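Hypoxanthine-guanine-xanthine phosphoribosyltransferase (Tritrichomonas foetus, PDB 1HGX) catalyses the magnesium-dependent transfer of phosphoribosyl groups to guanine, hypoxanthine and xanthine, salvaging host purines for a parasite that cannot make purine nucleotides de novo. Local coordinates at residues 9-15 with 173-178; 19-23 with 147-151. All coordinates share one frame. Numbering follows the deposited sequence.

Interaction 1 joins the two ends of the chain, 9-15 and 173-178, in a small antiparallel sheet; interaction 2 sets the start of helix 17-35 against strand 147-152 of the large sheet. Their centres lie about 16 Å apart, and strand 10-15 runs on into helix 17-35. The two contacts meet through side chains: Y15 CE1 is 3.6 Å from F150 CD1 in a ring stack, and I174 CG1 is 4.0 Å from I20 CD1. Neither contact supplies a residue of the GMP pocket; interaction 1 is the nearer, the L177 side chain lying about 8 Å from bound GMP and that of F150 about 12 Å. The side chains of I174 and C148 are about 7 Å from those of I104 and I105, respectively.

Interaction 1 of 2, residues 9-15 with 173-178; sequences DLERVLY and VIGILK
Six backbone hydrogen bonds pair 9-15 with 173-178 as antiparallel partners: K178 N to D9 O (2.9 Å), E11 N to I176 O (2.8 Å), I176 N to R12 O (3.0 Å), L14 N to I174 O (2.8 Å), Y15 N to I174 O (3.3 Å) and I174 N to Y15 O (3.0 Å). The doubly used I174 O defines a classic beta bulge, L14 (phi/psi -96/-41°) and Y15 both opposite I174. L10 faces L177 (CA-CA 5.1 Å) and V13 faces G175 (CA-CA 4.2 Å). L10 CD1 lies 3.5 Å from G175 CA, where a CB would clash. With R12 chi1 57° (p), I176 mt and L14 mt, I176 CD1 sits over the guanidinium face, 3.4 Å from R12 CZ, and 4.0 Å from L14 CD2. E11 forms a salt bridge with R155, and R12 one with E153. Strand 174-177 is central between 10-15 and 157-158 in a small sheet, separate from the large mixed one, consistent with the hood of type I phosphoribosyltransferases.

Interaction 2 of 2, residues 19-23 with 147-151; sequences DIQKR and YCGFV
In this type I phosphoribosyltransferase fold, helix 17-35 packs beside the large sheet, and here its first turns meet a corner in strand 147-152. Residues 19-23 are regular helix, with R23 N bonded to D19 O at 3.0 Å. The opposing strand turns at G149 (phi/psi -69/-61°), between extended C148 and F150, and the nearest CA pair is R23 with G149 at 6.3 Å.

R23 makes the polar link. Its chi1 of -171° (t), chi2 of 66° (p) and chi3 of -173° (t) carry the guanidinium to the corner, where R23 NE donates to G149 O and R23 NH2 to C148 O, both at 2.8 Å. Both acceptors lie near the guanidinium plane, so the guanidinium bonds two successive backbone carbonyls through its edge; its NH1 turns back to a salt bridge with E26 on the same helix.

F150, with chi1 -48° (m) and chi2 -84°, brings its ring against the helix. D19 O and I20 CA approach its edge, at 3.8 and 3.9 Å from F150 CZ, while I20 (chi1 -69°, m; chi2 165°, t) brings CG1 to 4.4 Å from F150 CE2. F150 also stacks with Y15. The aliphatic part of R23 closes over one ring face in a CH-pi contact: R23 CG stands 4.2 Å from the F150 ring centroid, 25° off the normal.

Interaction 1 of 2, residues 9-15 with 173-178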
ATOM      1  N   ASP A   9      -5.936  20.423 -13.341  1.00 57.78           N
ATOM      2  CA  ASP A   9      -4.698  21.058 -12.899  1.00 49.94           C
ATOM      3  C   ASP A   9      -3.484  20.441 -13.578  1.00 43.35           C
ATOM      4  O   ASP A   9      -2.342  20.802 -13.289  1.00 41.54           O
ATOM      5  CB  ASP A   9      -4.568  20.971 -11.380  1.00 52.62           C
ATOM      6  CG  ASP A   9      -5.717  21.638 -10.669  1.00 55.88           C
ATOM      7  OD1 ASP A   9      -6.109  22.749 -11.092  1.00 55.97           O
ATOM      8  OD2 ASP A   9      -6.238  21.055  -9.698  1.00 59.76           O
ATOM      9  N   LEU A  10      -3.740  19.490 -14.466  1.00 38.25           N
ATOM     10  CA  LEU A  10      -2.683  18.827 -15.209  1.00 34.85           C
ATOM     11  C   LEU A  10      -2.335  19.720 -16.371  1.00 32.02           C
ATOM     12  O   LEU A  10      -3.227  20.234 -17.035  1.00 33.14           O
ATOM     13  CB  LEU A  10      -3.165  17.479 -15.769  1.00 36.11           C
ATOM     14  CG  LEU A  10      -3.011  16.204 -14.941  1.00 39.41           C
ATOM     15  CD1 LEU A  10      -1.542  15.859 -14.789  1.00 39.33           C
ATOM     16  CD2 LEU A  10      -3.655  16.390 -13.585  1.00 43.28           C
ATOM     17  N   GLU A  11      -1.047  19.959 -16.573  1.00 28.92           N
ATOM     18  CA  GLU A  11      -0.602  20.755 -17.702  1.00 24.69           C
ATOM     19  C   GLU A  11      -0.642  19.791 -18.882  1.00 25.19           C
ATOM     20  O   GLU A  11      -0.961  20.176 -20.008  1.00 24.04           O
ATOM     21  CB  GLU A  11       0.819  21.265 -17.479  1.00 24.44           C
ATOM     22  CG  GLU A  11       1.401  21.961 -18.696  1.00 26.31           C
ATOM     23  CD  GLU A  11       2.813  22.421 -18.476  1.00 26.09           C
ATOM     24  OE1 GLU A  11       3.008  23.309 -17.626  1.00 30.07           O
ATOM     25  OE2 GLU A  11       3.727  21.899 -19.152  1.00 26.98           O
ATOM     26  N   ARG A  12      -0.288  18.537 -18.605  1.00 22.25           N
ATOM     27  CA  ARG A  12      -0.300  17.470 -19.596  1.00 23.04           C
ATOM     28  C   ARG A  12       0.007  16.120 -18.976  1.00 21.49           C
ATOM     29  O   ARG A  12       0.606  16.028 -17.903  1.00 19.94           O
ATOM     30  CB  ARG A  12       0.655  17.742 -20.756  1.00 25.09           C
ATOM     31  CG  ARG A  12       2.090  17.966 -20.389  1.00 32.14           C
ATOM     32  CD  ARG A  12       2.778  18.507 -21.616  1.00 40.36           C
ATOM     33  NE  ARG A  12       4.126  18.998 -21.367  1.00 45.84           N
ATOM     34  CZ  ARG A  12       5.212  18.231 -21.366  1.00 51.64           C
ATOM     35  NH1 ARG A  12       5.119  16.922 -21.584  1.00 53.05           N
ATOM     36  NH2 ARG A  12       6.403  18.788 -21.222  1.00 54.37           N
ATOM     37  N   VAL A  13      -0.459  15.077 -19.647  1.00 18.74           N
ATOM     38  CA  VAL A  13      -0.266  13.711 -19.200  1.00 18.59           C
ATOM     39  C   VAL A  13       0.986  13.187 -19.863  1.00 18.16           C
ATOM     40  O   VAL A  13       1.210  13.444 -21.049  1.00 21.26           O
ATOM     41  CB  VAL A  13      -1.442  12.826 -19.639  1.00 17.23           C
ATOM     42  CG1 VAL A  13      -1.186  11.378 -19.268  1.00 22.44           C
ATOM     43  CG2 VAL A  13      -2.739  13.327 -19.015  1.00 16.21           C
ATOM     44  N   LEU A  14       1.826  12.511 -19.088  1.00 13.62           N
ATOM     45  CA  LEU A  14       3.045  11.928 -19.616  1.00 15.00           C
ATOM     46  C   LEU A  14       2.796  10.461 -19.947  1.00 17.51           C
ATOM     47  O   LEU A  14       3.264   9.959 -20.963  1.00 17.58           O
ATOM     48  CB  LEU A  14       4.189  12.054 -18.608  1.00 16.54           C
ATOM     49  CG  LEU A  14       4.663  13.468 -18.246  1.00 19.86           C
ATOM     50  CD1 LEU A  14       5.845  13.373 -17.293  1.00 21.58           C
ATOM     51  CD2 LEU A  14       5.061  14.245 -19.502  1.00 18.68           C
ATOM     52  N   TYR A  15       2.057   9.774 -19.079  1.00 18.43           N
ATOM     53  CA  TYR A  15       1.746   8.353 -19.273  1.00 18.53           C
ATOM     54  C   TYR A  15       0.352   8.088 -18.766  1.00 17.61           C
ATOM     55  O   TYR A  15      -0.024   8.578 -17.708  1.00 22.14           O
ATOM     56  CB  TYR A  15       2.735   7.459 -18.506  1.00 18.36           C
ATOM     57  CG  TYR A  15       4.166   7.664 -18.924  1.00 18.40           C
ATOM     58  CD1 TYR A  15       4.636   7.167 -20.136  1.00 18.68           C
ATOM     59  CD2 TYR A  15       5.025   8.430 -18.152  1.00 18.20           C
ATOM     60  CE1 TYR A  15       5.922   7.442 -20.571  1.00 19.63           C
ATOM     61  CE2 TYR A  15       6.310   8.708 -18.579  1.00 20.34           C
ATOM     62  CZ  TYR A  15       6.750   8.217 -19.788  1.00 19.99           C
ATOM     63  OH  TYR A  15       8.021   8.521 -20.213  1.00 27.37           O
ATOM     64  N   VAL A 173      -3.144   8.673 -14.061  1.00 19.60           N
ATOM     65  CA  VAL A 173      -2.052   8.976 -14.972  1.00 17.91           C
ATOM     66  C   VAL A 173      -0.899   9.649 -14.231  1.00 18.77           C
ATOM     67  O   VAL A 173      -1.029  10.058 -13.078  1.00 19.87           O
ATOM     68  CB  VAL A 173      -2.508   9.974 -16.084  1.00 19.09           C
ATOM     69  CG1 VAL A 173      -3.670   9.407 -16.887  1.00 21.87           C
ATOM     70  CG2 VAL A 173      -2.902  11.313 -15.466  1.00 17.22           C
ATOM     71  N   ILE A 174       0.239   9.735 -14.902  1.00 17.76           N
ATOM     72  CA  ILE A 174       1.395  10.427 -14.361  1.00 17.98           C
ATOM     73  C   ILE A 174       1.434  11.685 -15.235  1.00 18.63           C
ATOM     74  O   ILE A 174       1.422  11.594 -16.461  1.00 17.74           O
ATOM     75  CB  ILE A 174       2.672   9.582 -14.531  1.00 19.97           C
ATOM     76  CG1 ILE A 174       2.660   8.423 -13.522  1.00 18.25           C
ATOM     77  CG2 ILE A 174       3.923  10.450 -14.386  1.00 18.66           C
ATOM     78  CD1 ILE A 174       3.756   7.417 -13.747  1.00 19.43           C
ATOM     79  N   GLY A 175       1.414  12.857 -14.617  1.00 20.20           N
ATOM     80  CA  GLY A 175       1.422  14.077 -15.399  1.00 19.32           C
ATOM     81  C   GLY A 175       2.140  15.211 -14.711  1.00 19.88           C
ATOM     82  O   GLY A 175       2.612  15.059 -13.588  1.00 19.15           O
ATOM     83  N   ILE A 176       2.198  16.351 -15.390  1.00 18.59           N
ATOM     84  CA  ILE A 176       2.870  17.549 -14.893  1.00 17.50           C
ATOM     85  C   ILE A 176       1.876  18.492 -14.237  1.00 19.07           C
ATOM     86  O   ILE A 176       0.823  18.796 -14.809  1.00 18.05           O
ATOM     87  CB  ILE A 176       3.580  18.296 -16.063  1.00 20.47           C
ATOM     88  CG1 ILE A 176       4.700  17.419 -16.642  1.00 23.21           C
ATOM     89  CG2 ILE A 176       4.118  19.648 -15.600  1.00 14.35           C
ATOM     90  CD1 ILE A 176       5.282  17.924 -17.935  1.00 21.84           C
ATOM     91  N   LEU A 177       2.217  18.957 -13.043  1.00 20.23           N
ATOM     92  CA  LEU A 177       1.372  19.883 -12.295  1.00 25.42           C
ATOM     93  C   LEU A 177       1.516  21.252 -12.972  1.00 31.37           C
ATOM     94  O   LEU A 177       2.639  21.677 -13.266  1.00 29.55           O
ATOM     95  CB  LEU A 177       1.871  19.956 -10.843  1.00 23.17           C
ATOM     96  CG  LEU A 177       1.052  20.476  -9.652  1.00 23.22           C
ATOM     97  CD1 LEU A 177       1.708  21.696  -9.058  1.00 24.70           C
ATOM     98  CD2 LEU A 177      -0.391  20.738 -10.028  1.00 21.58           C
ATOM     99  N   LYS A 178       0.392  21.906 -13.273  1.00 35.79           N
ATOM    100  CA  LYS A 178       0.416  23.230 -13.903  1.00 40.84           C
ATOM    101  C   LYS A 178       1.199  24.198 -13.039  1.00 45.48           C
ATOM    102  O   LYS A 178       1.193  24.084 -11.814  1.00 38.66           O
ATOM    103  CB  LYS A 178      -0.991  23.806 -14.041  1.00 39.95           C
ATOM    104  CG  LYS A 178      -1.796  23.324 -15.206  1.00 40.64           C
ATOM    105  CD  LYS A 178      -3.135  24.033 -15.206  1.00 41.82           C
ATOM    106  CE  LYS A 178      -4.047  23.478 -16.275  1.00 48.65           C
ATOM    107  NZ  LYS A 178      -5.356  24.178 -16.315  1.00 53.84           N
TER

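Interaction 2 of 2, residues 19-23 with 147-151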
ATOM      1  N   ASP A  19      -0.260   2.767 -20.316  1.00 22.32           N
ATOM      2  CA  ASP A  19       1.205   2.773 -20.379  1.00 18.66           C
ATOM      3  C   ASP A  19       1.783   2.248 -19.074  1.00 14.51           C
ATOM      4  O   ASP A  19       2.722   1.466 -19.071  1.00 15.79           O
ATOM      5  CB  ASP A  19       1.745   4.188 -20.601  1.00 22.30           C
ATOM      6  CG  ASP A  19       1.228   4.831 -21.879  1.00 27.43           C
ATOM      7  OD1 ASP A  19       1.015   4.108 -22.875  1.00 28.37           O
ATOM      8  OD2 ASP A  19       1.043   6.067 -21.880  1.00 25.24           O
ATOM      9  N   ILE A  20       1.235   2.729 -17.968  1.00 16.67           N
ATOM     10  CA  ILE A  20       1.670   2.352 -16.628  1.00 16.29           C
ATOM     11  C   ILE A  20       1.522   0.856 -16.411  1.00 16.15           C
ATOM     12  O   ILE A  20       2.487   0.182 -16.066  1.00 19.30           O
ATOM     13  CB  ILE A  20       0.852   3.138 -15.561  1.00 16.67           C
ATOM     14  CG1 ILE A  20       1.235   4.624 -15.608  1.00 13.07           C
ATOM     15  CG2 ILE A  20       1.050   2.549 -14.163  1.00 16.88           C
ATOM     16  CD1 ILE A  20       0.261   5.530 -14.884  1.00 14.24           C
ATOM     17  N   GLN A  21       0.331   0.332 -16.680  1.00 17.96           N
ATOM     18  CA  GLN A  21       0.059  -1.087 -16.491  1.00 19.23           C
ATOM     19  C   GLN A  21       0.910  -2.006 -17.368  1.00 18.15           C
ATOM     20  O   GLN A  21       1.300  -3.097 -16.945  1.00 17.53           O
ATOM     21  CB  GLN A  21      -1.437  -1.355 -16.651  1.00 23.16           C
ATOM     22  CG  GLN A  21      -2.271  -0.667 -15.564  1.00 26.54           C
ATOM     23  CD  GLN A  21      -1.758  -0.963 -14.150  1.00 29.62           C
ATOM     24  OE1 GLN A  21      -1.428  -2.114 -13.817  1.00 30.95           O
ATOM     25  NE2 GLN A  21      -1.689   0.064 -13.318  1.00 26.68           N
ATOM     26  N   LYS A  22       1.213  -1.559 -18.581  1.00 15.87           N
ATOM     27  CA  LYS A  22       2.052  -2.332 -19.477  1.00 16.01           C
ATOM     28  C   LYS A  22       3.468  -2.388 -18.879  1.00 17.78           C
ATOM     29  O   LYS A  22       4.089  -3.456 -18.804  1.00 18.46           O
ATOM     30  CB  LYS A  22       2.077  -1.661 -20.845  1.00 14.75           C
ATOM     31  CG  LYS A  22       3.038  -2.259 -21.840  1.00 15.20           C
ATOM     32  CD  LYS A  22       2.894  -1.550 -23.171  1.00 20.85           C
ATOM     33  CE  LYS A  22       3.865  -2.088 -24.193  1.00 25.10           C
ATOM     34  NZ  LYS A  22       5.262  -1.729 -23.850  1.00 24.94           N
ATOM     35  N   ARG A  23       3.965  -1.243 -18.428  1.00 15.63           N
ATOM     36  CA  ARG A  23       5.302  -1.170 -17.846  1.00 16.70           C
ATOM     37  C   ARG A  23       5.422  -2.045 -16.593  1.00 16.38           C
ATOM     38  O   ARG A  23       6.430  -2.721 -16.378  1.00 15.87           O
ATOM     39  CB  ARG A  23       5.645   0.278 -17.488  1.00 13.98           C
ATOM     40  CG  ARG A  23       7.098   0.469 -17.086  1.00 13.88           C
ATOM     41  CD  ARG A  23       8.019   0.201 -18.268  1.00 14.62           C
ATOM     42  NE  ARG A  23       9.420   0.221 -17.873  1.00 15.41           N
ATOM     43  CZ  ARG A  23      10.261  -0.789 -18.046  1.00 16.30           C
ATOM     44  NH1 ARG A  23       9.849  -1.913 -18.615  1.00 16.78           N
ATOM     45  NH2 ARG A  23      11.509  -0.684 -17.614  1.00 15.07           N
ATOM     46  N   TYR A 147      16.061  -1.227 -11.650  1.00  9.33           N
ATOM     47  CA  TYR A 147      14.818  -1.341 -12.402  1.00  9.03           C
ATOM     48  C   TYR A 147      14.186   0.030 -12.356  1.00  8.25           C
ATOM     49  O   TYR A 147      14.119   0.632 -11.298  1.00 10.75           O
ATOM     50  CB  TYR A 147      13.881  -2.352 -11.746  1.00 10.82           C
ATOM     51  CG  TYR A 147      14.525  -3.680 -11.471  1.00 13.90           C
ATOM     52  CD1 TYR A 147      14.654  -4.640 -12.480  1.00 15.44           C
ATOM     53  CD2 TYR A 147      15.043  -3.967 -10.207  1.00 15.04           C
ATOM     54  CE1 TYR A 147      15.296  -5.853 -12.236  1.00 17.94           C
ATOM     55  CE2 TYR A 147      15.684  -5.172  -9.949  1.00 15.48           C
ATOM     56  CZ  TYR A 147      15.812  -6.111 -10.966  1.00 19.40           C
ATOM     57  OH  TYR A 147      16.471  -7.289 -10.719  1.00 16.74           O
ATOM     58  N   CYS A 148      13.736   0.521 -13.502  1.00  7.88           N
ATOM     59  CA  CYS A 148      13.123   1.840 -13.579  1.00  9.80           C
ATOM     60  C   CYS A 148      11.964   1.817 -14.552  1.00 10.68           C
ATOM     61  O   CYS A 148      12.097   1.305 -15.663  1.00 13.02           O
ATOM     62  CB  CYS A 148      14.157   2.887 -14.017  1.00 11.48           C
ATOM     63  SG  CYS A 148      13.522   4.576 -14.245  1.00 16.11           S
ATOM     64  N   GLY A 149      10.814   2.315 -14.109  1.00 11.91           N
ATOM     65  CA  GLY A 149       9.643   2.353 -14.963  1.00 10.81           C
ATOM     66  C   GLY A 149       9.759   3.339 -16.117  1.00 14.48           C
ATOM     67  O   GLY A 149       9.743   2.939 -17.281  1.00 14.26           O
ATOM     68  N   PHE A 150       9.926   4.622 -15.798  1.00 15.33           N
ATOM     69  CA  PHE A 150      10.001   5.678 -16.806  1.00 15.32           C
ATOM     70  C   PHE A 150      10.983   6.790 -16.432  1.00 17.54           C
ATOM     71  O   PHE A 150      11.189   7.093 -15.249  1.00 15.81           O
ATOM     72  CB  PHE A 150       8.640   6.383 -16.951  1.00 16.05           C
ATOM     73  CG  PHE A 150       7.460   5.460 -17.090  1.00 15.25           C
ATOM     74  CD1 PHE A 150       7.103   4.942 -18.330  1.00 16.85           C
ATOM     75  CD2 PHE A 150       6.678   5.153 -15.986  1.00 14.48           C
ATOM     76  CE1 PHE A 150       5.974   4.132 -18.465  1.00 14.39           C
ATOM     77  CE2 PHE A 150       5.556   4.349 -16.111  1.00 14.97           C
ATOM     78  CZ  PHE A 150       5.204   3.838 -17.354  1.00 15.40           C
ATOM     79  N   VAL A 151      11.551   7.428 -17.446  1.00 15.35           N
ATOM     80  CA  VAL A 151      12.427   8.563 -17.219  1.00 17.19           C
ATOM     81  C   VAL A 151      11.506   9.743 -17.469  1.00 21.60           C
ATOM     82  O   VAL A 151      10.865   9.843 -18.512  1.00 25.36           O
ATOM     83  CB  VAL A 151      13.623   8.571 -18.157  1.00 18.76           C
ATOM     84  CG1 VAL A 151      14.352   9.918 -18.072  1.00 14.96           C
ATOM     85  CG2 VAL A 151      14.565   7.435 -17.766  1.00 17.19           C
TER